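Local coordinates for fructooligosaccharide ABC transporter substrate-binding protein FusA (Streptococcus pneumoniae, PDB 5G5Y) that binds short- and long-chain fructooligosaccharides, preferring the longer ones, and delivers them to the FusBC-MsmK ABC transporter for import, at residues A[154-157]-A[158-161]; A[429-432]-A[433-436]; A[447-450]-A[451-454]; A[484-487]-A[488-492]. All blocks are in the same frame, centred on the assembly; numbering follows the deposited sequence.

Contact 1 (A[154-157]-A[158-161])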
loop_
_atom_site.group_PDB
_atom_site.type_symbol
_atom_site.label_atom_id
_atom_site.label_comp_id
_atom_site.label_asym_id
_atom_site.label_seq_id
_atom_site.Cartn_x
_atom_site.Cartn_y
_atom_site.Cartn_z
ATOM N N PRO A 154 27.388 -7.217 -4.675
ATOM C CA PRO A 154 27.754 -5.877 -5.168
ATOM C C PRO A 154 27.496 -4.785 -4.156
ATOM O O PRO A 154 26.518 -4.864 -3.425
ATOM C CB PRO A 154 26.853 -5.657 -6.365
ATOM C CG PRO A 154 25.990 -6.844 -6.486
ATOM C CD PRO A 154 26.408 -7.891 -5.534
ATOM N N LYS A 155 28.387 -3.801 -4.124
ATOM C CA LYS A 155 28.256 -2.637 -3.290
ATOM C C LYS A 155 27.886 -1.368 -4.066
ATOM O O LYS A 155 27.433 -0.413 -3.472
ATOM C CB LYS A 155 29.579 -2.365 -2.569
ATOM C CG LYS A 155 30.040 -3.446 -1.602
ATOM C CD LYS A 155 31.272 -2.954 -0.849
ATOM C CE LYS A 155 31.991 -4.072 -0.121
ATOM N NZ LYS A 155 33.003 -4.719 -1.004
ATOM N N THR A 156 28.179 -1.337 -5.366
ATOM C CA THR A 156 27.983 -0.184 -6.222
ATOM C C THR A 156 27.202 -0.604 -7.463
ATOM O O THR A 156 27.134 -1.794 -7.812
ATOM C CB THR A 156 29.323 0.418 -6.700
ATOM O OG1 THR A 156 29.921 -0.435 -7.703
ATOM C CG2 THR A 156 30.293 0.624 -5.523
ATOM N N THR A 157 26.654 0.382 -8.161
ATOM C CA THR A 157 25.985 0.121 -9.420
ATOM C C THR A 157 26.942 -0.484 -10.473
ATOM O O THR A 157 26.522 -1.345 -11.255
ATOM C CB THR A 157 25.275 1.381 -9.965
ATOM O OG1 THR A 157 26.175 2.490 -10.041
ATOM C CG2 THR A 157 24.113 1.722 -9.011
ATOM N N ASP A 158 28.191 -0.042 -10.476
ATOM C CA ASP A 158 29.203 -0.627 -11.393
ATOM C C ASP A 158 29.505 -2.093 -11.040
ATOM O O ASP A 158 29.601 -2.915 -11.941
ATOM C CB ASP A 158 30.475 0.219 -11.428
ATOM C CG ASP A 158 30.382 1.393 -12.410
ATOM O OD1 ASP A 158 29.336 1.571 -13.081
ATOM O OD2 ASP A 158 31.373 2.143 -12.530
ATOM N N ASP A 159 29.592 -2.429 -9.743
ATOM C CA ASP A 159 29.695 -3.847 -9.300
ATOM C C ASP A 159 28.542 -4.682 -9.772
ATOM O O ASP A 159 28.723 -5.857 -10.191
ATOM C CB ASP A 159 29.699 -4.011 -7.769
ATOM C CG ASP A 159 30.924 -3.467 -7.099
ATOM O OD1 ASP A 159 31.962 -3.282 -7.768
ATOM O OD2 ASP A 159 30.834 -3.224 -5.862
ATOM N N LEU A 160 27.339 -4.112 -9.714
ATOM C CA LEU A 160 26.156 -4.833 -10.154
ATOM C C LEU A 160 26.270 -5.175 -11.631
ATOM O O LEU A 160 25.928 -6.264 -12.032
ATOM C CB LEU A 160 24.868 -4.025 -9.902
ATOM C CG LEU A 160 23.554 -4.661 -10.355
ATOM C CD1 LEU A 160 23.294 -6.021 -9.677
ATOM C CD2 LEU A 160 22.397 -3.716 -10.152
ATOM N N ILE A 161 26.720 -4.238 -12.454
ATOM C CA ILE A 161 26.895 -4.557 -13.873
ATOM C C ILE A 161 27.840 -5.797 -14.025
ATOM O O ILE A 161 27.494 -6.729 -14.746
ATOM C CB ILE A 161 27.436 -3.364 -14.663
ATOM C CG1 ILE A 161 26.381 -2.255 -14.757
ATOM C CG2 ILE A 161 27.817 -3.798 -16.076
ATOM C CD1 ILE A 161 26.922 -0.932 -15.261
HETATM O O HOH W 1 28.926 2.736 -9.312
HETATM O O HOH W 2 26.877 2.824 -12.540
#

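Contact 2 (A[429-432]-A[433-436])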
loop_
_atom_site.group_PDB
_atom_site.type_symbol
_atom_site.label_atom_id
_atom_site.label_comp_id
_atom_site.label_asym_id
_atom_site.label_seq_id
_atom_site.Cartn_x
_atom_site.Cartn_y
_atom_site.Cartn_z
ATOM N N GLN A 429 -13.068 18.882 -4.674
ATOM C CA GLN A 429 -13.533 18.219 -5.903
ATOM C C GLN A 429 -12.807 18.777 -7.132
ATOM O O GLN A 429 -12.341 18.024 -7.970
ATOM C CB GLN A 429 -15.077 18.337 -6.039
ATOM C CG GLN A 429 -15.722 17.314 -6.977
ATOM C CD GLN A 429 -17.062 16.749 -6.446
ATOM O OE1 GLN A 429 -17.859 17.453 -5.807
ATOM N NE2 GLN A 429 -17.288 15.456 -6.686
ATOM N N GLU A 430 -12.682 20.099 -7.207
ATOM C CA GLU A 430 -12.014 20.768 -8.313
ATOM C C GLU A 430 -10.557 20.323 -8.474
ATOM O O GLU A 430 -10.080 20.068 -9.584
ATOM C CB GLU A 430 -12.044 22.275 -8.088
ATOM C CG GLU A 430 -11.514 23.086 -9.255
ATOM C CD GLU A 430 -11.270 24.552 -8.907
ATOM O OE1 GLU A 430 -11.305 24.925 -7.706
ATOM O OE2 GLU A 430 -11.027 25.334 -9.852
ATOM N N ASP A 431 -9.853 20.277 -7.363
ATOM C CA ASP A 431 -8.467 19.801 -7.377
ATOM C C ASP A 431 -8.365 18.325 -7.714
ATOM O O ASP A 431 -7.499 17.942 -8.518
ATOM C CB ASP A 431 -7.734 20.161 -6.089
ATOM C CG ASP A 431 -7.421 21.666 -5.995
ATOM O OD1 ASP A 431 -7.298 22.322 -7.051
ATOM O OD2 ASP A 431 -7.295 22.210 -4.883
ATOM N N LEU A 432 -9.263 17.520 -7.175
ATOM C CA LEU A 432 -9.303 16.085 -7.501
ATOM C C LEU A 432 -9.409 15.858 -8.996
ATOM O O LEU A 432 -8.635 15.080 -9.576
ATOM C CB LEU A 432 -10.424 15.365 -6.754
ATOM C CG LEU A 432 -10.172 15.055 -5.287
ATOM C CD1 LEU A 432 -11.455 14.707 -4.549
ATOM C CD2 LEU A 432 -9.202 13.895 -5.184
ATOM N N ASP A 433 -10.330 16.584 -9.632
ATOM C CA ASP A 433 -10.530 16.492 -11.075
ATOM C C ASP A 433 -9.328 17.012 -11.878
ATOM O O ASP A 433 -8.976 16.435 -12.883
ATOM C CB ASP A 433 -11.805 17.244 -11.507
ATOM C CG ASP A 433 -13.091 16.615 -10.949
ATOM O OD1 ASP A 433 -13.096 15.446 -10.452
ATOM O OD2 ASP A 433 -14.114 17.321 -11.024
ATOM N N LYS A 434 -8.726 18.107 -11.455
ATOM C CA LYS A 434 -7.544 18.629 -12.125
ATOM C C LYS A 434 -6.370 17.650 -12.082
ATOM O O LYS A 434 -5.660 17.458 -13.075
ATOM C CB LYS A 434 -7.079 19.922 -11.465
ATOM C CG LYS A 434 -7.968 21.110 -11.746
ATOM C CD LYS A 434 -7.330 22.441 -11.361
ATOM C CE LYS A 434 -7.375 22.656 -9.872
ATOM N NZ LYS A 434 -6.717 23.917 -9.430
ATOM N N ILE A 435 -6.171 17.061 -10.910
ATOM C CA ILE A 435 -5.080 16.106 -10.688
ATOM C C ILE A 435 -5.319 14.816 -11.492
ATOM O O ILE A 435 -4.395 14.319 -12.130
ATOM C CB ILE A 435 -4.924 15.844 -9.154
ATOM C CG1 ILE A 435 -4.416 17.102 -8.437
ATOM C CG2 ILE A 435 -4.035 14.642 -8.799
ATOM C CD1 ILE A 435 -3.078 17.647 -8.896
ATOM N N ALA A 436 -6.561 14.331 -11.509
ATOM C CA ALA A 436 -6.953 13.142 -12.278
ATOM C C ALA A 436 -6.698 13.294 -13.768
ATOM O O ALA A 436 -6.233 12.363 -14.444
ATOM C CB ALA A 436 -8.424 12.793 -12.028
#

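Contact 3 (A[447-450]-A[451-454])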
loop_
_atom_site.group_PDB
_atom_site.type_symbol
_atom_site.label_atom_id
_atom_site.label_comp_id
_atom_site.label_asym_id
_atom_site.label_seq_id
_atom_site.Cartn_x
_atom_site.Cartn_y
_atom_site.Cartn_z
ATOM N N TYR A 447 5.970 6.520 -18.606
ATOM C CA TYR A 447 6.440 5.139 -18.745
ATOM C C TYR A 447 6.786 4.779 -20.192
ATOM O O TYR A 447 7.692 4.007 -20.416
ATOM C CB TYR A 447 5.472 4.151 -18.133
ATOM C CG TYR A 447 5.497 4.128 -16.595
ATOM C CD1 TYR A 447 6.693 4.084 -15.878
ATOM C CD2 TYR A 447 4.318 4.155 -15.865
ATOM C CE1 TYR A 447 6.695 4.077 -14.477
ATOM C CE2 TYR A 447 4.309 4.144 -14.473
ATOM C CZ TYR A 447 5.510 4.095 -13.787
ATOM O OH TYR A 447 5.512 4.056 -12.417
ATOM N N ARG A 448 6.059 5.310 -21.154
ATOM C CA ARG A 448 6.381 5.033 -22.559
ATOM C C ARG A 448 7.791 5.544 -22.897
ATOM O O ARG A 448 8.591 4.815 -23.469
ATOM C CB ARG A 448 5.350 5.644 -23.503
ATOM C CG ARG A 448 5.652 5.311 -24.975
ATOM C CD ARG A 448 4.603 5.829 -25.949
ATOM N NE ARG A 448 4.479 7.285 -26.052
ATOM C CZ ARG A 448 5.247 8.096 -26.788
ATOM N NH1 ARG A 448 6.303 7.648 -27.474
ATOM N NH2 ARG A 448 4.956 9.401 -26.832
ATOM N N LYS A 449 8.105 6.779 -22.519
ATOM C CA LYS A 449 9.400 7.345 -22.818
ATOM C C LYS A 449 10.505 6.582 -22.082
ATOM O O LYS A 449 11.541 6.277 -22.664
ATOM C CB LYS A 449 9.433 8.839 -22.470
ATOM C CG LYS A 449 8.482 9.681 -23.318
ATOM C CD LYS A 449 8.710 9.554 -24.817
ATOM C CE LYS A 449 10.136 9.877 -25.181
ATOM N NZ LYS A 449 10.281 9.922 -26.649
ATOM N N ARG A 450 10.244 6.233 -20.823
ATOM C CA ARG A 450 11.200 5.482 -20.039
ATOM C C ARG A 450 11.540 4.131 -20.717
ATOM O O ARG A 450 12.721 3.758 -20.807
ATOM C CB ARG A 450 10.691 5.318 -18.602
ATOM C CG ARG A 450 11.721 4.883 -17.606
ATOM C CD ARG A 450 11.060 4.471 -16.283
ATOM N NE ARG A 450 10.377 3.185 -16.358
ATOM C CZ ARG A 450 10.023 2.426 -15.311
ATOM N NH1 ARG A 450 10.261 2.811 -14.065
ATOM N NH2 ARG A 450 9.461 1.250 -15.526
ATOM N N ALA A 451 10.520 3.427 -21.194
ATOM C CA ALA A 451 10.698 2.140 -21.851
ATOM C C ALA A 451 11.486 2.342 -23.162
ATOM O O ALA A 451 12.400 1.566 -23.447
ATOM C CB ALA A 451 9.349 1.495 -22.118
ATOM N N GLU A 452 11.139 3.385 -23.930
ATOM C CA GLU A 452 11.806 3.672 -25.218
ATOM C C GLU A 452 13.249 3.994 -25.025
ATOM O O GLU A 452 14.099 3.561 -25.806
ATOM C CB GLU A 452 11.176 4.874 -25.937
ATOM C CG GLU A 452 9.817 4.588 -26.528
ATOM C CD GLU A 452 9.148 5.834 -27.133
ATOM O OE1 GLU A 452 9.838 6.874 -27.330
ATOM O OE2 GLU A 452 7.906 5.754 -27.404
ATOM N N TRP A 453 13.551 4.770 -23.989
ATOM C CA TRP A 453 14.907 5.106 -23.692
ATOM C C TRP A 453 15.755 3.938 -23.299
ATOM O O TRP A 453 16.979 3.993 -23.478
ATOM C CB TRP A 453 14.991 6.188 -22.633
ATOM C CG TRP A 453 14.454 7.512 -23.143
ATOM C CD1 TRP A 453 14.516 8.014 -24.412
ATOM C CD2 TRP A 453 13.807 8.496 -22.354
ATOM N NE1 TRP A 453 13.925 9.267 -24.464
ATOM C CE2 TRP A 453 13.511 9.595 -23.201
ATOM C CE3 TRP A 453 13.494 8.585 -21.000
ATOM C CZ2 TRP A 453 12.891 10.738 -22.733
ATOM C CZ3 TRP A 453 12.869 9.741 -20.535
ATOM C CH2 TRP A 453 12.596 10.797 -21.377
ATOM N N ILE A 454 15.137 2.900 -22.749
ATOM C CA ILE A 454 15.863 1.689 -22.381
ATOM C C ILE A 454 16.017 0.729 -23.576
ATOM O O ILE A 454 17.120 0.189 -23.797
ATOM C CB ILE A 454 15.174 0.969 -21.207
ATOM C CG1 ILE A 454 15.324 1.836 -19.943
ATOM C CG2 ILE A 454 15.780 -0.432 -20.992
ATOM C CD1 ILE A 454 14.305 1.523 -18.863
HETATM O O HOH W 3 8.890 8.826 -29.027
#

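Contact 4 (A[484-487]-A[488-492])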
loop_
_atom_site.group_PDB
_atom_site.type_symbol
_atom_site.label_atom_id
_atom_site.label_comp_id
_atom_site.label_asym_id
_atom_site.label_seq_id
_atom_site.Cartn_x
_atom_site.Cartn_y
_atom_site.Cartn_z
ATOM N N LYS A 484 0.467 23.044 -2.383
ATOM C CA LYS A 484 -0.562 23.693 -1.610
ATOM C C LYS A 484 -1.117 22.786 -0.497
ATOM O O LYS A 484 -1.205 23.179 0.666
ATOM C CB LYS A 484 -1.682 24.184 -2.538
ATOM C CG LYS A 484 -2.868 24.869 -1.859
ATOM C CD LYS A 484 -3.919 25.287 -2.893
ATOM C CE LYS A 484 -4.747 24.104 -3.362
ATOM N NZ LYS A 484 -5.887 24.497 -4.238
ATOM N N TYR A 485 -1.507 21.583 -0.856
ATOM C CA TYR A 485 -2.017 20.656 0.143
ATOM C C TYR A 485 -0.960 20.212 1.166
ATOM O O TYR A 485 -1.295 20.013 2.335
ATOM C CB TYR A 485 -2.694 19.466 -0.520
ATOM C CG TYR A 485 -4.029 19.841 -1.096
ATOM C CD1 TYR A 485 -5.151 19.935 -0.276
ATOM C CD2 TYR A 485 -4.170 20.149 -2.452
ATOM C CE1 TYR A 485 -6.373 20.311 -0.783
ATOM C CE2 TYR A 485 -5.397 20.510 -2.972
ATOM C CZ TYR A 485 -6.495 20.611 -2.127
ATOM O OH TYR A 485 -7.737 20.996 -2.614
ATOM N N TYR A 486 0.291 20.085 0.731
ATOM C CA TYR A 486 1.388 19.751 1.647
ATOM C C TYR A 486 1.547 20.826 2.719
ATOM O O TYR A 486 1.612 20.522 3.934
ATOM C CB TYR A 486 2.703 19.523 0.898
ATOM C CG TYR A 486 3.787 19.111 1.853
ATOM C CD1 TYR A 486 3.847 17.815 2.312
ATOM C CD2 TYR A 486 4.713 20.023 2.363
ATOM C CE1 TYR A 486 4.805 17.409 3.220
ATOM C CE2 TYR A 486 5.703 19.611 3.290
ATOM C CZ TYR A 486 5.716 18.285 3.715
ATOM O OH TYR A 486 6.619 17.754 4.646
ATOM N N ASP A 487 1.569 22.087 2.269
ATOM C CA ASP A 487 1.699 23.204 3.192
ATOM C C ASP A 487 0.503 23.252 4.138
ATOM O O ASP A 487 0.697 23.440 5.328
ATOM C CB ASP A 487 1.875 24.551 2.459
ATOM C CG ASP A 487 3.161 24.608 1.605
ATOM O OD1 ASP A 487 4.102 23.788 1.791
ATOM O OD2 ASP A 487 3.245 25.493 0.742
ATOM N N GLN A 488 -0.715 23.083 3.636
ATOM C CA GLN A 488 -1.891 23.056 4.520
ATOM C C GLN A 488 -1.829 21.923 5.580
ATOM O O GLN A 488 -2.159 22.126 6.753
ATOM C CB GLN A 488 -3.178 22.928 3.708
ATOM C CG GLN A 488 -3.565 24.184 2.952
ATOM C CD GLN A 488 -4.759 24.001 2.010
ATOM O OE1 GLN A 488 -5.370 22.922 1.932
ATOM N NE2 GLN A 488 -5.090 25.067 1.276
ATOM N N TYR A 489 -1.447 20.724 5.148
ATOM C CA TYR A 489 -1.234 19.589 6.059
ATOM C C TYR A 489 -0.262 19.910 7.196
ATOM O O TYR A 489 -0.550 19.601 8.367
ATOM C CB TYR A 489 -0.744 18.371 5.279
ATOM C CG TYR A 489 -0.463 17.168 6.112
ATOM C CD1 TYR A 489 -1.481 16.338 6.550
ATOM C CD2 TYR A 489 0.832 16.859 6.463
ATOM C CE1 TYR A 489 -1.194 15.207 7.317
ATOM C CE2 TYR A 489 1.129 15.737 7.206
ATOM C CZ TYR A 489 0.113 14.921 7.634
ATOM O OH TYR A 489 0.481 13.847 8.383
ATOM N N GLN A 490 0.868 20.543 6.879
ATOM C CA GLN A 490 1.816 20.977 7.938
ATOM C C GLN A 490 1.143 21.810 9.033
ATOM O O GLN A 490 1.414 21.597 10.206
ATOM C CB GLN A 490 3.004 21.775 7.374
ATOM C CG GLN A 490 3.875 21.050 6.379
ATOM C CD GLN A 490 4.068 19.577 6.673
ATOM O OE1 GLN A 490 3.645 18.726 5.898
ATOM N NE2 GLN A 490 4.683 19.268 7.792
ATOM N N ALA A 491 0.249 22.721 8.641
ATOM C CA ALA A 491 -0.549 23.507 9.586
ATOM C C ALA A 491 -1.577 22.700 10.392
ATOM O O ALA A 491 -1.838 23.013 11.543
ATOM C CB ALA A 491 -1.260 24.633 8.849
ATOM N N ASN A 492 -2.167 21.677 9.787
ATOM C CA ASN A 492 -3.263 20.918 10.393
ATOM C C ASN A 492 -2.898 19.608 11.065
ATOM O O ASN A 492 -3.731 19.047 11.765
ATOM C CB ASN A 492 -4.304 20.613 9.310
ATOM C CG ASN A 492 -4.882 21.873 8.682
ATOM O OD1 ASN A 492 -4.853 22.928 9.280
ATOM N ND2 ASN A 492 -5.407 21.758 7.475
#

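Contact 1 (A[154-157]-A[158-161])
A capping box made by Thr156 and Asp159 starts helix 157-169, the helix that runs down to the calcium-binding loop beginning at Asp171. Thr156 is the N-cap residue. Its OG1 lies between its own backbone N and carbonyl carbon (chi1 74°), a rotation that brings the hydroxyl under the first turn to accept from Asp159 N. This bond is nearly straight, 2.9 Å from Asp159 N to Thr156 OG1 at 169°. The return arm is looser: Thr156 N reaches Asp159 OD2 over 3.3 Å in a weak bond. The same oxygen has a firmer partner one residue earlier, since Lys155 N donates to the anti lone pair of Asp159 OD2 at 3.1 Å. One carboxylate oxygen thus gathers two successive amides of the chain entering the helix, while the two capping side chains cross at a slant.

Behind the box, Pro154 lays its ring against the helix start, with Pro154 CB 3.6 Å from Asp159 CB, and its CG reaches out to the Leu160 side chain. Beyond the box, a water links Thr157 OG1, 2.6 Å away, to Asp158 OD1. A second water, also bound to Thr157 OG1, accepts from Asp158 N. Regular helical bonding begins with Leu160 N to Thr156 O, 3.0 Å. Backbone bonds from Lys155 and Thr157 to Ala289 fasten this corner to a neighbouring loop, and Thr157 and Ile161 pack on Phe233 of helix 225-239. The arrangement is a capping box with aspartate where glutamate is most usual, at a helix N-terminus.

Contact 2 (A[429-432]-A[433-436])
Asp431 and Lys434 meet within the first turns of the long helix 429-455, in a local i to i+3 contact on the flank turned to helix 475-492. Their side chains run side by side in the same direction. The model places Lys434 NZ 2.9 Å from Asp431 OD1 as a salt bridge, but that oxygen is set too close to its neighbour, so the detail is doubtful. The other oxygen, OD2, has stronger partners on helix 475-492: it is hydrogen-bonded to Tyr485 OH and salt-bridged to Lys484 NZ. Lys484, with Lys434 also close by, would probably favour the charged form of Asp431. Glu430 OE2 lies 4.6 Å from Lys434 NZ, too far for a salt bridge, though the opposite charges may still attract weakly.

The i to i+4 backbone bonds are regular, as in Ile435 N to Asp431 O at 2.9 Å and 163°. Ile435 and Lys434 both touch Ile481 of helix 475-492, whereas Gln429 and Leu432 turn to helix 69-77. Aliphatic carbons fold back over the carbonyls of the preceding turn. Lys434 CG, anti to its own carbonyl carbon (chi1 -73°), comes 3.2 Å from Glu430 O, and Ile435 CG1 rests equally close, 3.2 Å, to Asp431 O.

Contact 3 (A[447-450]-A[451-454])
Lys449 crosses one face of the Trp453 indole, one turn on. CB sits over the indole, 3.9 Å from the centroid of the six-membered ring and only 12° off the ring normal, a CH-pi contact. Two successive bends, at chi2 and chi3, then keep the chain on the same face, so that Lys449 CE ends above the rim, 3.8 Å from Trp453 CZ2, while also nearing Glu452. At the tip, Lys449 NZ gives a salt bridge to Glu452 OE1 at 3.2 Å, entering on the syn side but somewhat out of the carboxylate plane. Its stronger partner is Glu462 of helix 459-472, whose OE1 also accepts from Trp453 NE1, so one carboxylate oxygen ties both residues to that helix.

This is an i to i+3 and i to i+4 salt-bridge network near the C-terminal end of helix 429-455. Arg448, with CG anti to the backbone N (chi1 -178°) and its chain bent at chi3, crosses Glu452, whose OE2 meets the guanidinium at its edge. The bond from Arg448 NH1 to Glu452 OE2 is bent, and its 2.5 Å is shorter than expected, so the exact length is doubtful; the flat groups are turned 49° apart. A water joins all three charges, accepting from Arg448 NH1 and from Lys449 NZ and donating to Glu452 OE1 at 2.8 Å. The backbone shares the indole face, Lys449 O standing 3.0 Å above the Trp453 ring plane toward its rim. On a more buried side, Tyr447 CD1 rests over the centre of the Arg450 guanidinium, which is salt-bridged through NH2 to Asp193, and Ile454 packs on Phe194 and Ile234.

Contact 4 (A[484-487]-A[488-492])
Tyr486 offers one face of its ring to the side chain of Gln490, one turn further along helix 475-492. The ring and amide planes are 25° apart, and Gln490 CD approaches Tyr486 CZ to 3.6 Å. A tight bend at chi2 (-36°) folds the glutamine over the phenol, with Gln490 CG 3.4 Å from Tyr486 O. The amide is probably modelled turned over, so its O and N positions support no particular bond.

Gln488 makes a different contact, its extended side chain lying beside both Lys484 and Tyr485 and pointing the same way. Its NE2 end comes 3.8 Å from Lys484 CG, and its OE1 end is 3.7 Å from Tyr485 CD1, with the amide turned steeply, 73°, to that ring. These are van der Waals contacts. The polar ends of Lys484 and Tyr485 both turn to Asp431 of helix 429-455. One backbone bond is stretched: Ala491 N to Asp487 O is a weak 3.4 Å, whereas Asn492 N still reaches Gln488 O at 3.1 Å. Around this last helix, Tyr485 is packed by the loop residues Tyr422, Val425 and Met427, Tyr486 rests on Asn420, and Tyr489 reaches Glu104 and Leu108 of helix 104-109.

All four contacts are local and partly buried. Each has a buried side (Thr157 and Leu160; Asp431 and Ile435; Arg450, Trp453 and Ile454; Tyr485 and Tyr486) and exposed residues such as Asp158, Glu430, Arg448 and Gln488. Contact 1 caps a helix start with side-chain-to-backbone bonds, whereas contacts 2, 3 and 4 lie within helices. Contacts 2 and 3 share helix 429-455, their centres about 27 Å apart: near its start one aspartate is flanked by lysines, near its end charges join an indole face. Contact 4, mainly aromatic and amide packing on the C-terminal helix, touches contact 2 through Asp431. Contact 1 lies about 12 Å, between nearest atoms, from contact 3, and both pack against helix 225-239.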